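Local coordinates for mitochondrial antiviral signaling protein (MAVS) (Equus caballus, PDB 4O9L) that probably relays antiviral innate immune signals by assembling into prion-like filaments through its caspase recruitment domain, at residues 4-15 and 62-72. The protein carries 1 engineered substitution. Residues are numbered along the deposited sequence; the frame is centred on the assembly and turned at random.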
ATOM      1  N   MET A   4       6.451  14.639  -1.063  1.00 14.65           N
ATOM      2  CA  MET A   4       7.082  13.309  -1.137  1.00  9.15           C
ATOM      3  C   MET A   4       8.577  13.337  -0.784  1.00  7.66           C
ATOM      4  O   MET A   4       9.341  14.137  -1.329  1.00  7.78           O
ATOM      5  CB  MET A   4       6.867  12.637  -2.502  1.00 11.94           C
ATOM      6  CG  MET A   4       7.450  11.202  -2.559  1.00  6.29           C
ATOM      7  SD  MET A   4       6.988  10.163  -3.980  1.00 17.56           S
ATOM      8  CE  MET A   4       8.108  10.763  -5.233  1.00 19.32           C
ATOM      9  N   THR A   5       8.990  12.473   0.139  1.00  6.30           N
ATOM     10  CA  THR A   5      10.379  12.465   0.590  1.00  5.21           C
ATOM     11  C   THR A   5      11.203  11.469  -0.214  1.00  5.98           C
ATOM     12  O   THR A   5      10.655  10.626  -0.937  1.00  5.22           O
ATOM     13  CB  THR A   5      10.486  12.156   2.097  1.00  7.48           C
ATOM     14  OG1 THR A   5      10.139  10.785   2.338  1.00  4.28           O
ATOM     15  CG2 THR A   5       9.551  13.054   2.883  1.00 11.41           C
ATOM     16  N   VAL A   6      12.520  11.581  -0.106  1.00  5.47           N
ATOM     17  CA  VAL A   6      13.400  10.625  -0.759  1.00  5.63           C
ATOM     18  C   VAL A   6      13.081   9.196  -0.295  1.00  5.12           C
ATOM     19  O   VAL A   6      13.005   8.275  -1.111  1.00  5.24           O
ATOM     20  CB  VAL A   6      14.881  10.990  -0.525  1.00  5.94           C
ATOM     21  CG1 VAL A   6      15.798   9.861  -0.997  1.00  6.14           C
ATOM     22  CG2 VAL A   6      15.224  12.293  -1.272  1.00  7.28           C
ATOM     23  N   ALA A   7      12.838   9.033   1.006  1.00  4.64           N
ATOM     24  CA  ALA A   7      12.546   7.717   1.584  1.00  4.84           C
ATOM     25  C   ALA A   7      11.234   7.140   1.057  1.00  6.24           C
ATOM     26  O   ALA A   7      11.145   5.944   0.749  1.00  5.63           O
ATOM     27  CB  ALA A   7      12.531   7.789   3.103  1.00  4.38           C
ATOM     28  N   GLU A   8      10.213   7.985   0.948  1.00  4.06           N
ATOM     29  CA  GLU A   8       8.937   7.551   0.369  1.00  3.97           C
ATOM     30  C   GLU A   8       9.091   7.068  -1.069  1.00  4.32           C
ATOM     31  O   GLU A   8       8.593   6.011  -1.432  1.00  4.59           O
ATOM     32  CB  GLU A   8       7.882   8.670   0.461  1.00  4.05           C
ATOM     33  CG  GLU A   8       7.202   8.743   1.830  1.00  3.72           C
ATOM     34  CD  GLU A   8       6.301   9.955   1.981  1.00 11.28           C
ATOM     35  OE1 GLU A   8       6.563  10.991   1.329  1.00  7.98           O
ATOM     36  OE2 GLU A   8       5.326   9.867   2.752  1.00  9.08           O
ATOM     37  N   ASP A   9       9.780   7.853  -1.881  1.00  4.81           N
ATOM     38  CA  ASP A   9      10.004   7.508  -3.281  1.00  5.29           C
ATOM     39  C   ASP A   9      10.770   6.197  -3.416  1.00  5.31           C
ATOM     40  O   ASP A   9      10.408   5.328  -4.223  1.00  5.45           O
ATOM     41  CB  ASP A   9      10.777   8.629  -3.967  1.00  5.92           C
ATOM     42  CG  ASP A   9      11.212   8.256  -5.371  1.00 12.01           C
ATOM     43  OD1 ASP A   9      10.337   8.095  -6.240  1.00  6.73           O
ATOM     44  OD2 ASP A   9      12.431   8.128  -5.607  1.00 13.48           O
ATOM     45  N   LYS A  10      11.827   6.061  -2.619  1.00  5.24           N
ATOM     46  CA  LYS A  10      12.641   4.847  -2.597  1.00  8.64           C
ATOM     47  C   LYS A  10      11.786   3.636  -2.255  1.00  8.64           C
ATOM     48  O   LYS A  10      11.928   2.559  -2.855  1.00  5.21           O
ATOM     49  CB  LYS A  10      13.767   4.994  -1.569  1.00  9.47           C
ATOM     50  CG  LYS A  10      14.539   3.714  -1.306  1.00 13.06           C
ATOM     51  CD  LYS A  10      15.651   3.941  -0.288  1.00 16.66           C
ATOM     52  CE  LYS A  10      16.636   5.013  -0.762  1.00 19.72           C
ATOM     53  NZ  LYS A  10      17.375   5.602   0.394  1.00 20.20           N
ATOM     54  N   THR A  11      10.886   3.822  -1.298  1.00  5.19           N
ATOM     55  CA  THR A  11       9.974   2.761  -0.887  1.00  4.09           C
ATOM     56  C   THR A  11       8.992   2.417  -2.012  1.00  4.21           C
ATOM     57  O   THR A  11       8.805   1.245  -2.337  1.00  4.28           O
ATOM     58  CB  THR A  11       9.207   3.135   0.395  1.00  3.91           C
ATOM     59  OG1 THR A  11      10.145   3.467   1.425  1.00  3.69           O
ATOM     60  CG2 THR A  11       8.321   1.958   0.877  1.00  3.37           C
ATOM     61  N   PHE A  12       8.382   3.438  -2.615  1.00  4.30           N
ATOM     62  CA  PHE A  12       7.471   3.197  -3.724  1.00  5.58           C
ATOM     63  C   PHE A  12       8.170   2.445  -4.861  1.00  8.22           C
ATOM     64  O   PHE A  12       7.608   1.515  -5.450  1.00  6.34           O
ATOM     65  CB  PHE A  12       6.860   4.502  -4.237  1.00  4.66           C
ATOM     66  CG  PHE A  12       5.877   4.296  -5.358  1.00  6.07           C
ATOM     67  CD1 PHE A  12       4.560   3.951  -5.084  1.00  5.50           C
ATOM     68  CD2 PHE A  12       6.276   4.423  -6.680  1.00  6.51           C
ATOM     69  CE1 PHE A  12       3.647   3.738  -6.119  1.00  9.56           C
ATOM     70  CE2 PHE A  12       5.375   4.207  -7.721  1.00  9.16           C
ATOM     71  CZ  PHE A  12       4.065   3.875  -7.448  1.00 10.99           C
ATOM     72  N   GLN A  13       9.403   2.836  -5.161  1.00  7.06           N
ATOM     73  CA  GLN A  13      10.137   2.203  -6.249  1.00  9.07           C
ATOM     74  C   GLN A  13      10.482   0.753  -5.922  1.00  6.05           C
ATOM     75  O   GLN A  13      10.484  -0.114  -6.800  1.00  8.45           O
ATOM     76  CB  GLN A  13      11.396   3.009  -6.594  1.00 10.38           C
ATOM     77  CG  GLN A  13      11.109   4.429  -7.110  1.00 13.52           C
ATOM     78  CD  GLN A  13      10.135   4.460  -8.289  1.00 21.98           C
ATOM     79  OE1 GLN A  13      10.168   3.591  -9.166  1.00 25.81           O
ATOM     80  NE2 GLN A  13       9.269   5.474  -8.316  1.00 24.91           N
ATOM     81  N   TYR A  14      10.761   0.489  -4.655  1.00  9.26           N
ATOM     82  CA  TYR A  14      11.037  -0.870  -4.218  1.00  8.24           C
ATOM     83  C   TYR A  14       9.807  -1.754  -4.422  1.00  8.40           C
ATOM     84  O   TYR A  14       9.915  -2.856  -4.977  1.00  6.25           O
ATOM     85  CB  TYR A  14      11.475  -0.888  -2.750  1.00  5.28           C
ATOM     86  CG  TYR A  14      11.582  -2.283  -2.171  1.00 10.73           C
ATOM     87  CD1 TYR A  14      12.694  -3.082  -2.419  1.00 14.28           C
ATOM     88  CD2 TYR A  14      10.568  -2.800  -1.375  1.00 20.90           C
ATOM     89  CE1 TYR A  14      12.792  -4.371  -1.875  1.00 21.47           C
ATOM     90  CE2 TYR A  14      10.649  -4.083  -0.831  1.00 21.00           C
ATOM     91  CZ  TYR A  14      11.758  -4.863  -1.083  1.00 24.25           C
ATOM     92  OH  TYR A  14      11.829  -6.131  -0.534  1.00 26.88           O
ATOM     93  N   ILE A  15       8.647  -1.277  -3.966  1.00  4.92           N
ATOM     94  CA  ILE A  15       7.405  -2.036  -4.099  1.00  4.73           C
ATOM     95  C   ILE A  15       7.141  -2.330  -5.582  1.00 11.97           C
ATOM     96  O   ILE A  15       6.830  -3.465  -5.953  1.00  9.12           O
ATOM     97  CB  ILE A  15       6.211  -1.299  -3.437  1.00  4.19           C
ATOM     98  CG1 ILE A  15       6.408  -1.233  -1.917  1.00  3.82           C
ATOM     99  CG2 ILE A  15       4.901  -2.004  -3.745  1.00  6.60           C
ATOM    100  CD1 ILE A  15       5.439  -0.271  -1.177  1.00  4.12           C
ATOM    101  N   PHE A  62      -1.371   1.041  -4.671  1.00  3.65           N
ATOM    102  CA  PHE A  62      -0.063   1.627  -4.372  1.00  3.68           C
ATOM    103  C   PHE A  62       0.064   3.044  -4.915  1.00  3.98           C
ATOM    104  O   PHE A  62       0.563   3.941  -4.221  1.00  4.12           O
ATOM    105  CB  PHE A  62       1.079   0.716  -4.849  1.00  6.73           C
ATOM    106  CG  PHE A  62       1.231  -0.550  -4.024  1.00  8.30           C
ATOM    107  CD1 PHE A  62       1.318  -0.482  -2.630  1.00  3.27           C
ATOM    108  CD2 PHE A  62       1.275  -1.799  -4.635  1.00  9.90           C
ATOM    109  CE1 PHE A  62       1.461  -1.642  -1.859  1.00  3.17           C
ATOM    110  CE2 PHE A  62       1.415  -2.970  -3.874  1.00  6.81           C
ATOM    111  CZ  PHE A  62       1.503  -2.888  -2.484  1.00  5.14           C
ATOM    112  N   THR A  63      -0.408   3.276  -6.138  1.00  4.35           N
ATOM    113  CA  THR A  63      -0.365   4.641  -6.672  1.00  7.30           C
ATOM    114  C   THR A  63      -1.346   5.550  -5.924  1.00  6.03           C
ATOM    115  O   THR A  63      -1.103   6.752  -5.772  1.00  5.81           O
ATOM    116  CB  THR A  63      -0.528   4.700  -8.225  1.00 11.02           C
ATOM    117  OG1 THR A  63      -1.810   4.209  -8.602  1.00 12.47           O
ATOM    118  CG2 THR A  63       0.519   3.842  -8.895  1.00 14.04           C
ATOM    119  N   SER A  64      -2.440   4.978  -5.429  1.00  4.47           N
ATOM    120  CA  SER A  64      -3.362   5.749  -4.595  1.00  4.49           C
ATOM    121  C   SER A  64      -2.727   6.111  -3.253  1.00  4.24           C
ATOM    122  O   SER A  64      -2.868   7.239  -2.772  1.00  6.78           O
ATOM    123  CB  SER A  64      -4.675   4.989  -4.367  1.00  5.86           C
ATOM    124  OG  SER A  64      -5.399   4.888  -5.581  1.00  8.82           O
ATOM    125  N   LEU A  65      -2.035   5.150  -2.649  1.00  3.85           N
ATOM    126  CA  LEU A  65      -1.363   5.382  -1.370  1.00  5.14           C
ATOM    127  C   LEU A  65      -0.333   6.501  -1.504  1.00  3.85           C
ATOM    128  O   LEU A  65      -0.257   7.404  -0.677  1.00  4.20           O
ATOM    129  CB  LEU A  65      -0.699   4.088  -0.874  1.00  3.28           C
ATOM    130  CG  LEU A  65      -1.622   3.037  -0.232  1.00  3.10           C
ATOM    131  CD1 LEU A  65      -0.871   1.725  -0.029  1.00  3.74           C
ATOM    132  CD2 LEU A  65      -2.174   3.540   1.105  1.00  3.09           C
ATOM    133  N   ARG A  66       0.421   6.456  -2.594  1.00  4.04           N
ATOM    134  CA  ARG A  66       1.528   7.377  -2.833  1.00  4.31           C
ATOM    135  C   ARG A  66       1.108   8.863  -2.851  1.00  9.67           C
ATOM    136  O   ARG A  66       1.918   9.751  -2.558  1.00  5.45           O
ATOM    137  CB  ARG A  66       2.221   6.980  -4.148  1.00  4.59           C
ATOM    138  CG  ARG A  66       3.434   7.803  -4.509  1.00 16.07           C
ATOM    139  CD  ARG A  66       3.833   7.571  -5.950  1.00 22.89           C
ATOM    140  NE  ARG A  66       5.240   7.891  -6.159  1.00 36.09           N
ATOM    141  CZ  ARG A  66       5.870   7.768  -7.320  1.00 45.11           C
ATOM    142  NH1 ARG A  66       7.157   8.083  -7.414  1.00 48.52           N
ATOM    143  NH2 ARG A  66       5.209   7.331  -8.385  1.00 47.63           N
ATOM    144  N   ARG A  67      -0.159   9.125  -3.171  1.00  4.94           N
ATOM    145  CA  ARG A  67      -0.707  10.483  -3.155  1.00  5.45           C
ATOM    146  C   ARG A  67      -1.060  10.981  -1.744  1.00  5.35           C
ATOM    147  O   ARG A  67      -1.395  12.154  -1.560  1.00  9.11           O
ATOM    148  CB  ARG A  67      -1.976  10.554  -4.018  1.00 12.46           C
ATOM    149  CG  ARG A  67      -1.764  10.357  -5.516  1.00 19.56           C
ATOM    150  CD  ARG A  67      -3.060  10.613  -6.326  1.00 16.63           C
ATOM    151  NE  ARG A  67      -3.792   9.376  -6.599  1.00 22.50           N
ATOM    152  CZ  ARG A  67      -3.534   8.570  -7.626  1.00 23.17           C
ATOM    153  NH1 ARG A  67      -4.247   7.458  -7.803  1.00 23.91           N
ATOM    154  NH2 ARG A  67      -2.563   8.884  -8.477  1.00 19.07           N
ATOM    155  N   ARG A  68      -1.006  10.105  -0.748  1.00  4.83           N
ATOM    156  CA  ARG A  68      -1.482  10.478   0.589  1.00  4.83           C
ATOM    157  C   ARG A  68      -0.371  10.613   1.629  1.00  4.59           C
ATOM    158  O   ARG A  68       0.638   9.894   1.590  1.00  4.24           O
ATOM    159  CB  ARG A  68      -2.535   9.473   1.090  1.00  4.58           C
ATOM    160  CG  ARG A  68      -3.775   9.345   0.188  1.00  4.84           C
ATOM    161  CD  ARG A  68      -4.605  10.622   0.178  1.00  5.48           C
ATOM    162  NE  ARG A  68      -5.791  10.489  -0.673  1.00 12.38           N
ATOM    163  CZ  ARG A  68      -6.021  11.210  -1.769  1.00 18.06           C
ATOM    164  NH1 ARG A  68      -7.128  11.009  -2.484  1.00 15.23           N
ATOM    165  NH2 ARG A  68      -5.151  12.144  -2.146  1.00 15.47           N
ATOM    166  N   ASN A  69      -0.582  11.525   2.572  1.00  4.86           N
ATOM    167  CA  ASN A  69       0.310  11.706   3.715  1.00  7.50           C
ATOM    168  C   ASN A  69       0.641  10.407   4.450  1.00  5.82           C
ATOM    169  O   ASN A  69      -0.263   9.637   4.803  1.00  9.74           O
ATOM    170  CB  ASN A  69      -0.332  12.691   4.713  1.00 12.74           C
ATOM    171  CG  ASN A  69       0.361  12.684   6.081  1.00 20.04           C
ATOM    172  OD1 ASN A  69       0.063  11.852   6.958  1.00 15.84           O
ATOM    173  ND2 ASN A  69       1.281  13.626   6.273  1.00 18.06           N
ATOM    174  N   GLY A  70       1.934  10.164   4.672  1.00  3.91           N
ATOM    175  CA  GLY A  70       2.387   9.103   5.557  1.00  6.73           C
ATOM    176  C   GLY A  70       1.990   7.687   5.173  1.00  6.43           C
ATOM    177  O   GLY A  70       1.875   6.813   6.040  1.00  3.09           O
ATOM    178  N   TRP A  71       1.794   7.461   3.876  1.00  5.30           N
ATOM    179  CA  TRP A  71       1.329   6.171   3.380  1.00  5.10           C
ATOM    180  C   TRP A  71       2.262   5.019   3.723  1.00  2.83           C
ATOM    181  O   TRP A  71       1.804   3.891   3.900  1.00  2.71           O
ATOM    182  CB  TRP A  71       1.118   6.214   1.863  1.00  3.23           C
ATOM    183  CG  TRP A  71       2.387   6.363   1.064  1.00  3.30           C
ATOM    184  CD1 TRP A  71       2.976   7.533   0.675  1.00  4.24           C
ATOM    185  CD2 TRP A  71       3.193   5.304   0.518  1.00  3.20           C
ATOM    186  NE1 TRP A  71       4.112   7.269  -0.067  1.00  4.18           N
ATOM    187  CE2 TRP A  71       4.267   5.913  -0.176  1.00  3.76           C
ATOM    188  CE3 TRP A  71       3.128   3.905   0.569  1.00  3.89           C
ATOM    189  CZ2 TRP A  71       5.255   5.168  -0.824  1.00  4.04           C
ATOM    190  CZ3 TRP A  71       4.108   3.165  -0.075  1.00  3.27           C
ATOM    191  CH2 TRP A  71       5.156   3.797  -0.764  1.00  3.49           C
ATOM    192  N   VAL A  72       3.565   5.283   3.806  1.00  2.82           N
ATOM    193  CA  VAL A  72       4.501   4.199   4.104  1.00  3.29           C
ATOM    194  C   VAL A  72       4.200   3.578   5.474  1.00  3.36           C
ATOM    195  O   VAL A  72       4.106   2.365   5.615  1.00  2.54           O
ATOM    196  CB  VAL A  72       5.971   4.652   4.011  1.00  3.21           C
ATOM    197  CG1 VAL A  72       6.899   3.547   4.503  1.00  2.80           C
ATOM    198  CG2 VAL A  72       6.321   5.034   2.572  1.00  2.98           C
TER
HETATM  199  O   HOH W   1       4.848   7.806   4.258  1.00  5.11           O
HETATM  200  O   HOH W   2       3.483  11.365   0.987  1.00 23.66           O
HETATM  201  O   HOH W   3       3.624  12.347   4.193  1.00 24.55           O
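The side chains of Arg-66 and Phe-12 cross at about a right angle, yet the guanidinium lies flat and off-centre on the Phe-12 ring, planes 15° apart, with Arg-66 CD over the same face, 3.7 Å from the ring centroid. Phe-12, with CG anti to the backbone N (chi1 -178°), enters as a knob among Phe-62, Thr-63, Arg-66 and Trp-71. Arg-66 NH1 forms a salt bridge with Asp-9 OD1 (3.4 Å), near the guanidinium plane, and Arg-66 NE donates a weak hydrogen bond to Met-4 SD. Deeper in, Trp-71 turns its indole edge to the helix, with CZ2 3.5 Å from Glu-8 O and CZ3 against Ile-15 CD1. Ile-15 CG2 makes a CH-pi contact over the face of the Phe-62 ring, 3.6 Å from its centroid. Around this shell, Glu-8 OE2 reaches Val-72 N through one water and Gly-70 N through another, weakly held at OE2, while Glu-8 OE1 accepts from Thr-5 N and Thr-5 OG1 from Glu-8 N, a capping box. Segments 6-15 and 62-66, on helices 6-17 and 39-66, run antiparallel (178°) within the death-fold helical bundle; Leu-75 of helix 71-81 touches Ile-15 and Phe-62, and Tyr-95 of helix 85-96 touches Thr-11 and Val-72.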